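PDB 4R78: choline kinase from Streptococcus pneumoniae, which probably transfers the gamma-phosphate of ATP to choline, and has a protein kinase-like fold. Local coordinates for residues T135-A140 and N221-D226; P199-E204 and L212-Y217; L230-E235 and I262-Q267. One frame throughout, in Å; residues are numbered along the deposited sequence.

Interaction 1: residues T135-A140 and N221-D226; sequences TIHTSA and NDPMWD
His137 and Asp226 form a histidine-carboxylate hydrogen bond, backed by a CH-pi contact from Pro223. The contact is buried in the larger, mostly helical lobe. It joins the last turn of helix 126-137 to the first turn of helix 223-233. His137 NE2 gives its hydrogen to Asp226 OD2 at 2.8 Å, and the bond is nearly straight, with an angle of 174° at the hydrogen. OD2 lies in the plane of the imidazole ring. Seen from the aspartate, the donor arrives on the anti side of OD2, 22° out of the carboxylate plane. Asp226 CB is also at the ring edge, 3.4 Å from His137 NE2.

Pro223 covers one face of the same ring. Its CB sits 3.8 Å from the His137 ring centroid, displaced toward ND1, which is 3.6 Å from Pro223 CB. With CG of His137 opposite the carbonyl carbon (chi1 -61°), the ring is carried across to helix 223-233. Its other nitrogen, ND1, is hydrogen-bonded to Tyr248 OH, so its rotation is fixed from two sides.

Three N-H groups meet the buried carboxylate, since OD2 also accepts from His194 N and OD1 from Ile195 N. Asp226 thus holds the backbone of 194-195, consistent with the role of the helix F aspartate that holds the catalytic loop in protein kinases. Asp222 caps the start of the helix, its OD1 accepting from Met224 N at 2.9 Å. Around the contact, strand 191-193 lies against Pro223 and Asp226, helix 238-248 supplies Tyr248, and helix 257-280 packs on Asp222, Met224 and Trp225.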
loop_
_atom_site.group_PDB
_atom_site.type_symbol
_atom_site.label_atom_id
_atom_site.label_comp_id
_atom_site.label_asym_id
_atom_site.label_seq_id
_atom_site.Cartn_x
_atom_site.Cartn_y
_atom_site.Cartn_z
ATOM N N THR A 135 1.773 -7.453 -15.179
ATOM C CA THR A 135 2.988 -8.161 -14.782
ATOM C C THR A 135 2.839 -8.791 -13.397
ATOM O O THR A 135 3.171 -9.965 -13.201
ATOM C CB THR A 135 4.226 -7.238 -14.830
ATOM O OG1 THR A 135 4.518 -6.901 -16.195
ATOM C CG2 THR A 135 5.442 -7.916 -14.217
ATOM N N ILE A 136 2.337 -8.018 -12.438
ATOM C CA ILE A 136 2.185 -8.559 -11.092
ATOM C C ILE A 136 1.073 -9.605 -11.027
ATOM O O ILE A 136 1.269 -10.679 -10.470
ATOM C CB ILE A 136 2.059 -7.467 -9.980
ATOM C CG1 ILE A 136 1.851 -8.104 -8.598
ATOM C CG2 ILE A 136 0.950 -6.487 -10.276
ATOM C CD1 ILE A 136 3.001 -8.981 -8.122
ATOM N N HIS A 137 -0.075 -9.314 -11.634
ATOM C CA HIS A 137 -1.213 -10.222 -11.519
ATOM C C HIS A 137 -1.060 -11.541 -12.269
ATOM O O HIS A 137 -1.701 -12.526 -11.904
ATOM C CB HIS A 137 -2.524 -9.524 -11.885
ATOM C CG HIS A 137 -2.840 -8.361 -10.998
ATOM N ND1 HIS A 137 -3.665 -7.329 -11.385
ATOM C CD2 HIS A 137 -2.412 -8.052 -9.750
ATOM C CE1 HIS A 137 -3.750 -6.445 -10.407
ATOM N NE2 HIS A 137 -2.998 -6.862 -9.404
ATOM N N THR A 138 -0.200 -11.560 -13.286
ATOM C CA THR A 138 0.065 -12.779 -14.056
ATOM C C THR A 138 1.436 -13.389 -13.737
ATOM O O THR A 138 1.924 -14.248 -14.477
ATOM C CB THR A 138 -0.011 -12.520 -15.577
ATOM O OG1 THR A 138 1.054 -11.644 -15.966
ATOM C CG2 THR A 138 -1.357 -11.911 -15.971
ATOM N N SER A 139 2.053 -12.948 -12.644
ATOM C CA SER A 139 3.412 -13.382 -12.293
ATOM C C SER A 139 3.510 -14.867 -11.954
ATOM O O SER A 139 4.602 -15.441 -12.009
ATOM C CB SER A 139 3.943 -12.566 -11.113
ATOM O OG SER A 139 3.329 -12.977 -9.900
ATOM N N ALA A 140 2.369 -15.468 -11.610
ATOM C CA ALA A 140 2.271 -16.845 -11.103
ATOM C C ALA A 140 3.016 -17.054 -9.782
ATOM O O ALA A 140 3.164 -18.187 -9.318
ATOM C CB ALA A 140 2.729 -17.865 -12.160
ATOM N N ASN A 221 -4.512 -12.133 -3.242
ATOM C CA ASN A 221 -5.834 -11.505 -3.203
ATOM C C ASN A 221 -6.479 -11.539 -4.586
ATOM O O ASN A 221 -5.872 -12.000 -5.557
ATOM C CB ASN A 221 -5.709 -10.057 -2.703
ATOM C CG ASN A 221 -7.006 -9.507 -2.112
ATOM O OD1 ASN A 221 -8.018 -10.197 -2.018
ATOM N ND2 ASN A 221 -6.968 -8.243 -1.705
ATOM N N ASP A 222 -7.719 -11.066 -4.673
ATOM C CA ASP A 222 -8.363 -10.888 -5.961
ATOM C C ASP A 222 -7.766 -9.651 -6.640
ATOM O O ASP A 222 -7.709 -8.587 -6.027
ATOM C CB ASP A 222 -9.875 -10.730 -5.780
ATOM C CG ASP A 222 -10.628 -10.869 -7.081
ATOM O OD1 ASP A 222 -10.468 -9.991 -7.956
ATOM O OD2 ASP A 222 -11.374 -11.859 -7.231
ATOM N N PRO A 223 -7.305 -9.785 -7.901
ATOM C CA PRO A 223 -6.724 -8.624 -8.580
ATOM C C PRO A 223 -7.628 -7.391 -8.660
ATOM O O PRO A 223 -7.116 -6.271 -8.775
ATOM C CB PRO A 223 -6.426 -9.158 -9.981
ATOM C CG PRO A 223 -6.105 -10.576 -9.743
ATOM C CD PRO A 223 -7.101 -11.016 -8.689
ATOM N N MET A 224 -8.945 -7.578 -8.581
ATOM C CA MET A 224 -9.851 -6.432 -8.605
ATOM C C MET A 224 -9.677 -5.520 -7.386
ATOM O O MET A 224 -10.049 -4.351 -7.430
ATOM C CB MET A 224 -11.312 -6.859 -8.795
ATOM C CG MET A 224 -11.634 -7.453 -10.172
ATOM S SD MET A 224 -11.126 -6.433 -11.579
ATOM C CE MET A 224 -9.587 -7.227 -12.038
ATOM N N TRP A 225 -9.078 -6.044 -6.315
ATOM C CA TRP A 225 -8.690 -5.200 -5.182
ATOM C C TRP A 225 -7.688 -4.141 -5.645
ATOM O O TRP A 225 -7.828 -2.955 -5.332
ATOM C CB TRP A 225 -8.085 -6.041 -4.051
ATOM C CG TRP A 225 -7.501 -5.210 -2.940
ATOM C CD1 TRP A 225 -6.298 -4.558 -2.953
ATOM C CD2 TRP A 225 -8.089 -4.942 -1.660
ATOM N NE1 TRP A 225 -6.104 -3.898 -1.767
ATOM C CE2 TRP A 225 -7.185 -4.113 -0.953
ATOM C CE3 TRP A 225 -9.295 -5.308 -1.046
ATOM C CZ2 TRP A 225 -7.440 -3.654 0.343
ATOM C CZ3 TRP A 225 -9.549 -4.852 0.250
ATOM C CH2 TRP A 225 -8.625 -4.027 0.924
ATOM N N ASP A 226 -6.667 -4.580 -6.381
ATOM C CA ASP A 226 -5.639 -3.665 -6.876
ATOM C C ASP A 226 -6.217 -2.625 -7.835
ATOM O O ASP A 226 -5.856 -1.446 -7.776
ATOM C CB ASP A 226 -4.496 -4.429 -7.545
ATOM C CG ASP A 226 -3.446 -4.918 -6.559
ATOM O OD1 ASP A 226 -3.568 -4.651 -5.340
ATOM O OD2 ASP A 226 -2.492 -5.569 -7.023
#

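Interaction 2: residues P199-E204 and L212-Y217; sequences PENFIE and LIDWEY. With AMP (adenosine monophosphate), chain C.
Asn201 O is approached by two groups at and just after the end of strand 210-212. Ile213 N donates a hydrogen bond to it at 2.8 Å, with an angle of 166° at the hydrogen and in the carbonyl plane. Leu212 CA adds a CA-H...O contact to the same Asn201 O at 3.4 Å. Next to this bond, Phe202 and Leu212 form an antiparallel non-hydrogen-bonded pair.

The pair's side chains point to one face of the sheet. With CG of Leu212 anti to its backbone N (chi1 173°), Leu212 CD1 is brought over the Phe202 ring, 3.9 Å from its centroid, in a CH-pi contact.

The side chains of Ile203 and Ile213 cross at about a right angle, and Ile203 CG1 is 4.0 Å from Ile213 CG2. Ile203 CD1 reaches AMP C5 at 3.6 Å, and Ile213 CD1 reaches AMP C8 at 3.4 Å. Glu200 O accepts a hydrogen bond from AMP O3' at 2.9 Å.

Near the phosphate, Asn201 OD1 and Asp214 OD2 are 3.4 Å apart. Both are acceptors, and their flat groups are turned 83° against each other. Asn201 ND2 is held by Asp196 O, while Asp214 OD1 forms a salt bridge with Lys106. By position they correspond to the metal-binding asparagine and DFG aspartate of protein kinases, though the motif here reads Asp214-Trp215-Glu216; a similar role is consistent with this.

Strands 202-204 and 210-212 form a small antiparallel sheet with strand 115-116. Phe202 rests on Ile129 and Leu212 on Ile132, both of helix 126-137.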
loop_
_atom_site.group_PDB
_atom_site.type_symbol
_atom_site.label_atom_id
_atom_site.label_comp_id
_atom_site.label_asym_id
_atom_site.label_seq_id
_atom_site.Cartn_x
_atom_site.Cartn_y
_atom_site.Cartn_z
ATOM N N PRO A 199 -1.065 6.590 -5.819
ATOM C CA PRO A 199 -0.238 7.023 -6.947
ATOM C C PRO A 199 1.211 7.312 -6.563
ATOM O O PRO A 199 2.109 7.113 -7.386
ATOM C CB PRO A 199 -0.943 8.289 -7.452
ATOM C CG PRO A 199 -1.827 8.712 -6.364
ATOM C CD PRO A 199 -2.191 7.509 -5.568
ATOM N N GLU A 200 1.436 7.746 -5.322
ATOM C CA GLU A 200 2.792 8.051 -4.854
ATOM C C GLU A 200 3.664 6.804 -4.662
ATOM O O GLU A 200 4.850 6.914 -4.342
ATOM C CB GLU A 200 2.774 8.935 -3.594
ATOM C CG GLU A 200 2.215 8.285 -2.329
ATOM C CD GLU A 200 0.711 8.489 -2.150
ATOM O OE1 GLU A 200 0.234 8.347 -1.003
ATOM O OE2 GLU A 200 -0.001 8.780 -3.139
ATOM N N ASN A 201 3.081 5.623 -4.865
ATOM C CA ASN A 201 3.867 4.389 -4.903
ATOM C C ASN A 201 4.443 4.092 -6.288
ATOM O O ASN A 201 5.097 3.069 -6.490
ATOM C CB ASN A 201 3.072 3.202 -4.346
ATOM C CG ASN A 201 3.090 3.157 -2.827
ATOM O OD1 ASN A 201 3.883 3.848 -2.187
ATOM N ND2 ASN A 201 2.224 2.342 -2.245
ATOM N N PHE A 202 4.204 4.998 -7.232
ATOM C CA PHE A 202 4.871 4.949 -8.526
ATOM C C PHE A 202 5.895 6.069 -8.580
ATOM O O PHE A 202 5.566 7.237 -8.345
ATOM C CB PHE A 202 3.863 5.098 -9.667
ATOM C CG PHE A 202 2.919 3.934 -9.811
ATOM C CD1 PHE A 202 3.226 2.874 -10.658
ATOM C CD2 PHE A 202 1.718 3.904 -9.111
ATOM C CE1 PHE A 202 2.347 1.795 -10.804
ATOM C CE2 PHE A 202 0.833 2.830 -9.246
ATOM C CZ PHE A 202 1.151 1.776 -10.096
ATOM N N ILE A 203 7.142 5.706 -8.860
ATOM C CA ILE A 203 8.214 6.695 -8.963
ATOM C C ILE A 203 8.994 6.478 -10.255
ATOM O O ILE A 203 9.177 5.341 -10.701
ATOM C CB ILE A 203 9.154 6.718 -7.716
ATOM C CG1 ILE A 203 9.954 5.418 -7.598
ATOM C CG2 ILE A 203 8.362 7.007 -6.433
ATOM C CD1 ILE A 203 11.179 5.528 -6.703
ATOM N N GLU A 204 9.425 7.577 -10.858
ATOM C CA GLU A 204 10.082 7.532 -12.155
ATOM C C GLU A 204 11.542 7.959 -12.041
ATOM O O GLU A 204 11.851 8.994 -11.447
ATOM C CB GLU A 204 9.331 8.419 -13.156
ATOM C CG GLU A 204 9.692 8.191 -14.616
ATOM C CD GLU A 204 8.762 8.936 -15.556
ATOM O OE1 GLU A 204 7.629 8.457 -15.784
ATOM O OE2 GLU A 204 9.164 10.001 -16.067
ATOM N N LEU A 212 7.282 0.580 -9.251
ATOM C CA LEU A 212 6.187 0.446 -8.296
ATOM C C LEU A 212 6.801 -0.007 -6.974
ATOM O O LEU A 212 7.425 -1.068 -6.911
ATOM C CB LEU A 212 5.140 -0.549 -8.802
ATOM C CG LEU A 212 3.987 -0.939 -7.870
ATOM C CD1 LEU A 212 3.261 0.287 -7.309
ATOM C CD2 LEU A 212 3.011 -1.859 -8.584
ATOM N N ILE A 213 6.624 0.805 -5.933
ATOM C CA ILE A 213 7.339 0.619 -4.668
ATOM C C ILE A 213 6.396 0.333 -3.503
ATOM O O ILE A 213 5.176 0.309 -3.672
ATOM C CB ILE A 213 8.226 1.854 -4.334
ATOM C CG1 ILE A 213 7.353 3.083 -4.051
ATOM C CG2 ILE A 213 9.236 2.097 -5.458
ATOM C CD1 ILE A 213 8.082 4.221 -3.377
ATOM N N ASP A 214 6.987 0.101 -2.331
ATOM C CA ASP A 214 6.268 -0.029 -1.062
ATOM C C ASP A 214 5.273 -1.186 -1.053
ATOM O O ASP A 214 4.054 -1.002 -0.977
ATOM C CB ASP A 214 5.644 1.309 -0.638
ATOM C CG ASP A 214 6.681 2.313 -0.148
ATOM O OD1 ASP A 214 7.888 1.985 -0.092
ATOM O OD2 ASP A 214 6.281 3.440 0.201
ATOM N N TRP A 215 5.836 -2.387 -1.113
ATOM C CA TRP A 215 5.077 -3.626 -1.173
ATOM C C TRP A 215 4.764 -4.207 0.210
ATOM O O TRP A 215 4.488 -5.400 0.328
ATOM C CB TRP A 215 5.851 -4.643 -2.022
ATOM C CG TRP A 215 5.961 -4.240 -3.466
ATOM C CD1 TRP A 215 6.752 -3.259 -3.992
ATOM C CD2 TRP A 215 5.246 -4.809 -4.564
ATOM N NE1 TRP A 215 6.575 -3.180 -5.353
ATOM C CE2 TRP A 215 5.652 -4.122 -5.730
ATOM C CE3 TRP A 215 4.293 -5.830 -4.674
ATOM C CZ2 TRP A 215 5.140 -4.428 -6.997
ATOM C CZ3 TRP A 215 3.784 -6.135 -5.931
ATOM C CH2 TRP A 215 4.215 -5.438 -7.076
ATOM N N GLU A 216 4.769 -3.366 1.245
ATOM C CA GLU A 216 4.564 -3.832 2.628
ATOM C C GLU A 216 3.253 -4.574 2.868
ATOM O O GLU A 216 3.157 -5.373 3.796
ATOM C CB GLU A 216 4.675 -2.677 3.631
ATOM C CG GLU A 216 6.104 -2.230 3.924
ATOM C CD GLU A 216 6.813 -1.664 2.701
ATOM O OE1 GLU A 216 6.197 -0.844 1.986
ATOM O OE2 GLU A 216 7.976 -2.053 2.459
ATOM N N TYR A 217 2.245 -4.296 2.043
ATOM C CA TYR A 217 0.941 -4.936 2.196
ATOM C C TYR A 217 0.722 -6.091 1.231
ATOM O O TYR A 217 -0.330 -6.741 1.274
ATOM C CB TYR A 217 -0.177 -3.900 2.059
ATOM C CG TYR A 217 -0.120 -2.832 3.126
ATOM C CD1 TYR A 217 -0.686 -3.044 4.383
ATOM C CD2 TYR A 217 0.521 -1.618 2.884
ATOM C CE1 TYR A 217 -0.624 -2.066 5.370
ATOM C CE2 TYR A 217 0.587 -0.633 3.862
ATOM C CZ TYR A 217 0.012 -0.866 5.101
ATOM O OH TYR A 217 0.074 0.111 6.071
HETATM P P AMP C . 5.106 6.756 -0.040
HETATM O O1P AMP C . 4.136 5.941 0.782
HETATM O O2P AMP C . 4.975 8.249 0.140
HETATM O O3P AMP C . 5.228 6.309 -1.476
HETATM O "O5'" AMP C . 6.552 6.418 0.583
HETATM C "C5'" AMP C . 7.708 6.391 -0.252
HETATM C "C4'" AMP C . 7.962 7.778 -0.828
HETATM O "O4'" AMP C . 9.358 8.088 -0.752
HETATM C "C3'" AMP C . 7.571 7.851 -2.296
HETATM O "O3'" AMP C . 6.330 8.545 -2.464
HETATM C "C2'" AMP C . 8.711 8.582 -2.977
HETATM O "O2'" AMP C . 8.407 9.970 -3.111
HETATM C "C1'" AMP C . 9.892 8.451 -2.032
HETATM N N9 AMP C . 10.833 7.407 -2.521
HETATM C C8 AMP C . 10.699 6.079 -2.338
HETATM N N7 AMP C . 11.722 5.386 -2.896
HETATM C C5 AMP C . 12.547 6.286 -3.451
HETATM C C6 AMP C . 13.822 6.231 -4.202
HETATM N N6 AMP C . 14.412 5.040 -4.462
HETATM N N1 AMP C . 14.369 7.400 -4.609
HETATM C C2 AMP C . 13.783 8.588 -4.352
HETATM N N3 AMP C . 12.623 8.711 -3.675
HETATM C C4 AMP C . 11.964 7.618 -3.205
#

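Interaction 3: residues L230-E235 and I262-Q267; sequences LFLESE and IYKILQ
Leu232 and Lys264 carry a helix-helix contact in the helical lobe of this protein kinase-like fold. The last turn of helix 223-233 meets the middle of helix 257-280, and the nearest CA atoms, those of Leu232 and Lys264, are 6.6 Å apart.

The contact is made by van der Waals packing. Leu232 lays one methyl against the other helix: CD2 lies 3.6 Å from Lys264 O and 4.1 Å from Lys264 CB. CG of Leu232 stands opposite its backbone N (chi1 -169°), which brings the branch over the Lys264 backbone. The same methyl also approaches the amide end of Gln267. Gln267 points toward helix 223-233 and touches Ala228 as well. The aliphatic part of Lys264 is extended beyond CG and passes alongside Phe231, whose CB is 4.1 Å from Lys264 CE. The Phe231 ring itself leads away from the contact.

The one charged end in the contact finds its partner outside the two segments. Lys264 NZ forms a salt bridge with Glu241 of helix 238-248. The lysine thus uses its methylenes for packing and its amino group for a third helix. Helix 288-303 also covers Leu232, through Arg292 and Arg295.

Backbone bonds end helix 223-233 just past the contact. Ser234 is the first residue to leave helical geometry. Glu235, with positive phi (48°), is the C-prime residue of a Schellman motif, in which Phe236 N bonds to Phe231 O. Its inner bond, Glu235 N to Leu232 O, is weak at 3.2 Å.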
loop_
_atom_site.group_PDB
_atom_site.type_symbol
_atom_site.label_atom_id
_atom_site.label_comp_id
_atom_site.label_asym_id
_atom_site.label_seq_id
_atom_site.Cartn_x
_atom_site.Cartn_y
_atom_site.Cartn_z
ATOM N N LEU A 230 -6.125 1.463 -7.260
ATOM C CA LEU A 230 -5.606 2.400 -8.255
ATOM C C LEU A 230 -6.658 3.462 -8.591
ATOM O O LEU A 230 -6.383 4.665 -8.542
ATOM C CB LEU A 230 -5.180 1.660 -9.526
ATOM C CG LEU A 230 -4.534 2.520 -10.614
ATOM C CD1 LEU A 230 -3.099 2.881 -10.257
ATOM C CD2 LEU A 230 -4.591 1.800 -11.945
ATOM N N PHE A 231 -7.868 3.001 -8.889
ATOM C CA PHE A 231 -8.961 3.875 -9.304
ATOM C C PHE A 231 -9.377 4.818 -8.177
ATOM O O PHE A 231 -9.514 6.025 -8.387
ATOM C CB PHE A 231 -10.173 3.048 -9.750
ATOM C CG PHE A 231 -9.957 2.239 -11.004
ATOM C CD1 PHE A 231 -8.797 2.359 -11.762
ATOM C CD2 PHE A 231 -10.954 1.373 -11.444
ATOM C CE1 PHE A 231 -8.621 1.615 -12.929
ATOM C CE2 PHE A 231 -10.796 0.632 -12.608
ATOM C CZ PHE A 231 -9.631 0.748 -13.352
ATOM N N LEU A 232 -9.557 4.269 -6.975
ATOM C CA LEU A 232 -10.048 5.050 -5.840
ATOM C C LEU A 232 -9.024 6.064 -5.340
ATOM O O LEU A 232 -9.366 7.223 -5.080
ATOM C CB LEU A 232 -10.489 4.129 -4.695
ATOM C CG LEU A 232 -11.265 4.750 -3.529
ATOM C CD1 LEU A 232 -12.560 5.383 -4.015
ATOM C CD2 LEU A 232 -11.545 3.708 -2.457
ATOM N N GLU A 233 -7.774 5.627 -5.215
ATOM C CA GLU A 233 -6.726 6.481 -4.658
ATOM C C GLU A 233 -6.345 7.649 -5.568
ATOM O O GLU A 233 -5.848 8.667 -5.088
ATOM C CB GLU A 233 -5.481 5.666 -4.272
ATOM C CG GLU A 233 -5.726 4.586 -3.202
ATOM C CD GLU A 233 -5.868 5.124 -1.780
ATOM O OE1 GLU A 233 -5.946 6.356 -1.573
ATOM O OE2 GLU A 233 -5.899 4.291 -0.850
ATOM N N SER A 234 -6.581 7.507 -6.871
ATOM C CA SER A 234 -6.320 8.595 -7.820
ATOM C C SER A 234 -7.596 9.262 -8.332
ATOM O O SER A 234 -7.540 10.100 -9.238
ATOM C CB SER A 234 -5.477 8.104 -8.997
ATOM O OG SER A 234 -4.136 7.871 -8.605
ATOM N N GLU A 235 -8.735 8.882 -7.753
ATOM C CA GLU A 235 -10.049 9.425 -8.127
ATOM C C GLU A 235 -10.269 9.434 -9.644
ATOM O O GLU A 235 -10.557 10.473 -10.244
ATOM C CB GLU A 235 -10.251 10.822 -7.525
ATOM C CG GLU A 235 -10.237 10.847 -6.004
ATOM C CD GLU A 235 -10.738 12.160 -5.441
ATOM O OE1 GLU A 235 -11.826 12.610 -5.858
ATOM O OE2 GLU A 235 -10.051 12.727 -4.574
ATOM N N ILE A 262 -17.172 -3.264 -4.977
ATOM C CA ILE A 262 -17.153 -3.842 -3.633
ATOM C C ILE A 262 -15.832 -3.563 -2.911
ATOM O O ILE A 262 -15.832 -3.160 -1.746
ATOM C CB ILE A 262 -17.477 -5.359 -3.662
ATOM C CG1 ILE A 262 -18.943 -5.565 -4.066
ATOM C CG2 ILE A 262 -17.189 -6.003 -2.306
ATOM C CD1 ILE A 262 -19.321 -6.994 -4.442
ATOM N N TYR A 263 -14.715 -3.757 -3.606
ATOM C CA TYR A 263 -13.407 -3.543 -2.993
ATOM C C TYR A 263 -13.126 -2.082 -2.651
ATOM O O TYR A 263 -12.435 -1.812 -1.675
ATOM C CB TYR A 263 -12.278 -4.171 -3.819
ATOM C CG TYR A 263 -12.291 -5.686 -3.773
ATOM C CD1 TYR A 263 -12.367 -6.359 -2.553
ATOM C CD2 TYR A 263 -12.219 -6.444 -4.941
ATOM C CE1 TYR A 263 -12.388 -7.748 -2.494
ATOM C CE2 TYR A 263 -12.237 -7.841 -4.894
ATOM C CZ TYR A 263 -12.317 -8.479 -3.667
ATOM O OH TYR A 263 -12.334 -9.853 -3.602
ATOM N N LYS A 264 -13.700 -1.151 -3.416
ATOM C CA LYS A 264 -13.619 0.274 -3.069
ATOM C C LYS A 264 -14.227 0.519 -1.683
ATOM O O LYS A 264 -13.648 1.228 -0.868
ATOM C CB LYS A 264 -14.326 1.144 -4.118
ATOM C CG LYS A 264 -13.569 1.318 -5.433
ATOM C CD LYS A 264 -14.363 2.218 -6.366
ATOM C CE LYS A 264 -13.630 2.487 -7.668
ATOM N NZ LYS A 264 -14.535 3.161 -8.647
ATOM N N ILE A 265 -15.388 -0.082 -1.420
ATOM C CA ILE A 265 -16.052 0.060 -0.122
ATOM C C ILE A 265 -15.216 -0.554 1.000
ATOM O O ILE A 265 -15.066 0.038 2.073
ATOM C CB ILE A 265 -17.473 -0.563 -0.134
ATOM C CG1 ILE A 265 -18.386 0.204 -1.097
ATOM C CG2 ILE A 265 -18.085 -0.567 1.272
ATOM C CD1 ILE A 265 -19.618 -0.575 -1.523
ATOM N N LEU A 266 -14.655 -1.733 0.738
ATOM C CA LEU A 266 -13.843 -2.415 1.737
ATOM C C LEU A 266 -12.580 -1.624 2.052
ATOM O O LEU A 266 -12.171 -1.546 3.205
ATOM C CB LEU A 266 -13.496 -3.837 1.289
ATOM C CG LEU A 266 -14.649 -4.840 1.189
ATOM C CD1 LEU A 266 -14.130 -6.198 0.786
ATOM C CD2 LEU A 266 -15.392 -4.945 2.502
ATOM N N GLN A 267 -11.984 -1.021 1.028
ATOM C CA GLN A 267 -10.789 -0.199 1.202
ATOM C C GLN A 267 -11.058 1.054 2.028
ATOM O O GLN A 267 -10.314 1.356 2.956
ATOM C CB GLN A 267 -10.175 0.156 -0.154
ATOM C CG GLN A 267 -9.387 -1.003 -0.735
ATOM C CD GLN A 267 -9.196 -0.951 -2.236
ATOM O OE1 GLN A 267 -9.025 -1.993 -2.884
ATOM N NE2 GLN A 267 -9.211 0.243 -2.799
#

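In the fold
Only interaction 2 touches AMP; the other two lie among the helices of the larger lobe, each with its centre about 15 to 16 Å from that of interaction 2. His194 links interactions 1 and 2: its backbone N bonds to Asp226 and its ring NE2 to Ile213 O. The two also meet directly where Ile136 CD1 packs on Trp215 CZ3 at 3.7 Å. Interactions 1 and 3 use opposite ends of helix 223-233, and Tyr263 CD2 lies 3.5 Å from Trp225 N. Interaction 3 reaches the small sheet through Leu230 CD1, 4.1 Å from Phe202 CE2. Helix 223-233 thus connects the nucleotide-side sheet with helices 126-137 and 257-280.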